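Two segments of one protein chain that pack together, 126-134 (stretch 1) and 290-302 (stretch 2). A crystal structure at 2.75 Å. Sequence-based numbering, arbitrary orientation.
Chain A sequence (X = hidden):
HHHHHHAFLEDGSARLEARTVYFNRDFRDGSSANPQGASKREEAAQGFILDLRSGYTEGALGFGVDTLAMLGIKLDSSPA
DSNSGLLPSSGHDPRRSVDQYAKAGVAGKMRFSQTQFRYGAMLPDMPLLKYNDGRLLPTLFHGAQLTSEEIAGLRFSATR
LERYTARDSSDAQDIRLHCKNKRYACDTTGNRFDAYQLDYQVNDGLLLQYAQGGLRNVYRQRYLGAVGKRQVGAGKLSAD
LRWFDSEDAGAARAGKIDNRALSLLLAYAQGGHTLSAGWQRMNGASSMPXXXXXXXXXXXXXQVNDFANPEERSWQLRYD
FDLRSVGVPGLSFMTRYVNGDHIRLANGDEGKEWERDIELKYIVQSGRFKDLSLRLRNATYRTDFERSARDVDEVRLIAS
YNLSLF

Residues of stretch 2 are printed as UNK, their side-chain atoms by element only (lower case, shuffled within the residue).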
# COMPACT_ATOMS: atom_id res chain seq x y z
N MET A 126 -6.78 1.09 -1.97
CA MET A 126 -7.91 0.43 -1.31
C MET A 126 -7.48 -0.97 -0.81
O MET A 126 -6.50 -1.50 -1.29
CB MET A 126 -9.08 0.32 -2.30
CG MET A 126 -8.70 -0.22 -3.68
SD MET A 126 -10.06 -1.05 -4.49
CE MET A 126 -10.61 -2.18 -3.16
N PRO A 127 -8.22 -1.56 0.16
CA PRO A 127 -7.80 -2.84 0.76
C PRO A 127 -7.44 -3.98 -0.20
O PRO A 127 -6.52 -4.74 0.09
CB PRO A 127 -9.02 -3.21 1.63
CG PRO A 127 -9.53 -1.88 2.06
CD PRO A 127 -9.44 -1.05 0.80
N LEU A 128 -8.15 -4.12 -1.32
CA LEU A 128 -7.86 -5.18 -2.28
C LEU A 128 -6.69 -4.80 -3.21
O LEU A 128 -6.06 -5.67 -3.83
CB LEU A 128 -9.14 -5.55 -3.05
CG LEU A 128 -10.14 -6.58 -2.47
CD1 LEU A 128 -10.17 -6.65 -0.97
CD2 LEU A 128 -11.53 -6.31 -2.96
N LEU A 129 -6.38 -3.50 -3.28
CA LEU A 129 -5.25 -3.00 -4.07
C LEU A 129 -4.66 -1.69 -3.49
O LEU A 129 -5.17 -0.59 -3.74
CB LEU A 129 -5.66 -2.81 -5.55
CG LEU A 129 -4.59 -2.86 -6.67
CD1 LEU A 129 -5.20 -2.46 -8.02
CD2 LEU A 129 -3.34 -2.01 -6.41
N LYS A 130 -3.60 -1.82 -2.69
CA LYS A 130 -2.84 -0.64 -2.24
C LYS A 130 -1.83 -0.40 -3.31
O LYS A 130 -0.98 -1.27 -3.51
CB LYS A 130 -2.06 -0.91 -0.95
CG LYS A 130 -2.89 -1.11 0.29
CD LYS A 130 -3.86 0.04 0.50
CE LYS A 130 -3.26 1.23 1.23
NZ LYS A 130 -4.35 2.19 1.64
N TYR A 131 -1.86 0.73 -3.99
CA TYR A 131 -0.81 0.96 -4.98
C TYR A 131 0.52 1.11 -4.22
O TYR A 131 0.57 1.65 -3.08
CB TYR A 131 -1.08 2.17 -5.87
CG TYR A 131 -0.62 3.48 -5.27
CD1 TYR A 131 -1.20 3.97 -4.11
CD2 TYR A 131 0.40 4.23 -5.86
CE1 TYR A 131 -0.79 5.15 -3.55
CE2 TYR A 131 0.82 5.42 -5.32
CZ TYR A 131 0.22 5.87 -4.16
OH TYR A 131 0.60 7.05 -3.57
N ASN A 132 1.56 0.57 -4.83
CA ASN A 132 2.88 0.55 -4.22
C ASN A 132 3.64 1.85 -4.49
O ASN A 132 3.68 2.33 -5.62
CB ASN A 132 3.67 -0.67 -4.69
CG ASN A 132 4.95 -0.88 -3.88
OD1 ASN A 132 5.13 -0.30 -2.80
ND2 ASN A 132 5.84 -1.72 -4.40
N ASP A 133 4.22 2.39 -3.42
CA ASP A 133 4.89 3.69 -3.44
C ASP A 133 6.41 3.54 -3.27
O ASP A 133 7.11 4.53 -3.04
CB ASP A 133 4.32 4.57 -2.33
CG ASP A 133 3.48 3.78 -1.31
OD1 ASP A 133 3.87 2.64 -0.97
OD2 ASP A 133 2.43 4.29 -0.86
N GLY A 134 6.90 2.32 -3.40
CA GLY A 134 8.25 1.98 -2.97
C GLY A 134 9.31 1.85 -4.04
O GLY A 134 10.42 1.41 -3.76
N UNK A 290 -2.05 -11.25 -3.92
CA UNK A 290 -2.32 -9.86 -4.24
C UNK A 290 -1.67 -9.49 -5.56
O UNK A 290 -0.93 -10.30 -6.13
c UNK A 290 -1.87 -8.91 -3.14
c UNK A 290 0.56 -8.19 -3.05
c UNK A 290 2.16 -9.34 -1.67
c UNK A 290 1.87 -8.32 -2.57
o UNK A 290 3.43 -9.50 -1.16
c UNK A 290 -0.44 -9.08 -2.66
c UNK A 290 -0.11 -10.08 -1.75
c UNK A 290 1.17 -10.21 -1.27
N UNK A 291 -1.96 -8.28 -6.04
CA UNK A 291 -1.50 -7.84 -7.36
C UNK A 291 -0.04 -7.37 -7.38
O UNK A 291 0.43 -6.67 -6.46
c UNK A 291 -3.96 -8.46 -8.77
c UNK A 291 -3.85 -7.12 -8.02
c UNK A 291 -2.39 -6.71 -7.89
c UNK A 291 -4.63 -6.00 -8.69
N UNK A 292 0.68 -7.77 -8.43
CA UNK A 292 1.97 -7.18 -8.72
C UNK A 292 1.76 -5.67 -8.89
O UNK A 292 0.85 -5.23 -9.60
o UNK A 292 4.62 -7.03 -9.25
c UNK A 292 4.02 -7.74 -10.07
o UNK A 292 4.60 -8.43 -10.93
c UNK A 292 2.52 -7.79 -10.00
N UNK A 293 2.59 -4.87 -8.22
CA UNK A 293 2.42 -3.44 -8.22
C UNK A 293 1.59 -2.96 -7.05
O UNK A 293 1.15 -1.81 -7.00
N UNK A 294 1.35 -3.86 -6.10
CA UNK A 294 0.65 -3.49 -4.88
C UNK A 294 1.40 -4.00 -3.66
O UNK A 294 2.40 -4.71 -3.77
o UNK A 294 -0.82 -5.42 -4.60
c UNK A 294 -0.78 -4.03 -4.87
N UNK A 295 0.91 -3.61 -2.48
CA UNK A 295 1.38 -4.20 -1.24
C UNK A 295 0.19 -4.84 -0.58
O UNK A 295 -0.92 -4.31 -0.67
c UNK A 295 1.95 -3.13 -0.30
c UNK A 295 2.91 -2.19 -1.00
o UNK A 295 3.78 -2.61 -1.78
n UNK A 295 2.76 -0.89 -0.73
N UNK A 296 0.40 -5.97 0.10
CA UNK A 296 -0.73 -6.51 0.84
C UNK A 296 -1.02 -5.59 2.03
O UNK A 296 -0.13 -5.14 2.73
c UNK A 296 -0.22 -7.88 1.29
c UNK A 296 1.27 -7.70 1.41
c UNK A 296 1.65 -6.71 0.34
N UNK A 297 -2.30 -5.32 2.23
CA UNK A 297 -2.75 -4.40 3.26
C UNK A 297 -2.80 -5.08 4.62
O UNK A 297 -3.87 -5.31 5.18
c UNK A 297 -4.42 -0.53 4.50
c UNK A 297 -6.53 -1.65 4.68
c UNK A 297 -4.68 -2.74 3.59
c UNK A 297 -5.74 -0.55 4.92
o UNK A 297 -6.29 0.53 5.57
c UNK A 297 -6.00 -2.73 4.01
c UNK A 297 -4.13 -3.92 2.85
c UNK A 297 -3.90 -1.62 3.83
N UNK A 298 -1.63 -5.41 5.15
CA UNK A 298 -1.55 -6.14 6.42
C UNK A 298 -0.72 -5.37 7.44
O UNK A 298 0.16 -4.61 7.07
c UNK A 298 -0.96 -7.53 6.19
c UNK A 298 -0.94 -9.61 4.79
c UNK A 298 -1.80 -8.46 5.32
c UNK A 298 -3.04 -9.00 6.12
N UNK A 299 -0.99 -5.59 8.73
CA UNK A 299 -0.25 -4.96 9.82
C UNK A 299 1.25 -5.20 9.80
O UNK A 299 2.02 -4.31 10.19
c UNK A 299 -0.81 -5.40 11.17
N UNK A 300 1.65 -6.40 9.37
CA UNK A 300 3.07 -6.72 9.31
C UNK A 300 3.69 -6.60 7.91
O UNK A 300 4.69 -7.25 7.60
c UNK A 300 2.97 -8.13 11.41
o UNK A 300 2.62 -7.12 12.00
c UNK A 300 3.36 -8.09 9.95
n UNK A 300 3.05 -9.32 12.01
N UNK A 301 3.10 -5.77 7.07
CA UNK A 301 3.79 -5.42 5.83
C UNK A 301 4.92 -4.45 6.13
O UNK A 301 4.68 -3.31 6.51
c UNK A 301 5.28 -3.58 1.40
c UNK A 301 3.80 -3.04 3.21
c UNK A 301 3.70 -4.37 3.58
c UNK A 301 2.88 -4.81 4.77
c UNK A 301 5.22 -4.92 1.76
c UNK A 301 4.57 -2.64 2.13
o UNK A 301 6.05 -3.19 0.31
c UNK A 301 4.44 -5.31 2.84
N UNK A 302 6.14 -4.92 5.95
CA UNK A 302 7.34 -4.17 6.33
C UNK A 302 8.10 -3.75 5.07
O UNK A 302 7.61 -3.91 3.97
c UNK A 302 8.04 -4.49 8.71
c UNK A 302 8.21 -5.00 7.29
c UNK A 302 8.99 -5.16 9.71
c UNK A 302 6.57 -4.59 9.15
O HOH W 1 -3.06 -4.99 -2.20

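Position 290 carries one carbon and then a ring of six carbons bearing an oxygen, which makes it Y290. Its chi1 is p, the end of the side chain leads away from stretch 1, and its hydroxyl is hydrogen-bonded elsewhere in the structure. Position 291 has four carbons forked at the second, with CB directed toward stretch 1; one terminal methyl lies 3.6 Å from CD1 of L129. The fork after one methylene identifies L291, and the methyl is its CD1, so two leucine tips meet in an apolar contact.

Position 292 shows two carbons, the second holding two oxygens: a carboxylate on a short stem, D292, out of reach of stretch 1. Position 293 has no side-chain atoms, so it is G293. Its phi/psi of 92/12 would jam a CB against the carbonyl oxygen of D292, so the backbone itself calls for glycine. What it offers stretch 1 is main chain: N132 N donates to G293 O at 3.2 Å.

Position 294 has one carbon and one oxygen, and its CB lies 3.6 Å from L129 CD2. This is S294, chi1 p. Its OG donates to L291 O at 2.6 Å, tying the side chain back across the type II turn from L291 to S294, while S294 CA makes a CA-H...O contact of 3.1 Å with K130 O.

Position 295 ends in a carbon bearing two polar atoms on a two-carbon side chain, close to the N132 amide. The elements, one oxygen and one nitrogen, give N295. Its amide is probably turned over in the model, so the contact that can be read with confidence is from the backbone: N295 N donates to K130 O at 3.2 Å.

Position 296 has three carbons closing a ring onto its own nitrogen, hence P296, with CB pointing away from stretch 1. Position 297 is again a six-carbon ring with one oxygen beyond a single carbon. The ring lies obliquely against K130 CG and P127 CA. It is Y297, chi1 t, with CB directed toward stretch 1; CD1 of Y297 is 3.7 Å from K130 CG, and CD2 of Y297 is 3.7 Å from P127 CA.

Position 298, four carbons forked at the second, is L298; position 299, one carbon, is A299; position 300, two carbons with an oxygen and a nitrogen on the second, is N300. All three are out of reach of stretch 1. Position 301 is another ring bearing an oxygen, Y301, whose OH comes only to 4.3 Å from N132 OD1. Position 302, four carbons forked at the second, is L302, also out of reach.

The contact buries 555 Å²; two long backbone hydrogen bonds, N295 N to K130 O and N132 N to G293 O, join the chains in a short, loose antiparallel pairing. A water extends it, accepting from K130 N at 3.3 Å and donating to N295 O at 2.7 Å, bridging main chains that do not bond directly there. Around this seam, leucine meets leucine, and Y297 packs against P127 and the aliphatic stem of K130. The rule is economical: a glycine turn presents the backbone, and a few side chains fill the flanks.

Stretch 2 (290-302) YLDGSNPYLANYL
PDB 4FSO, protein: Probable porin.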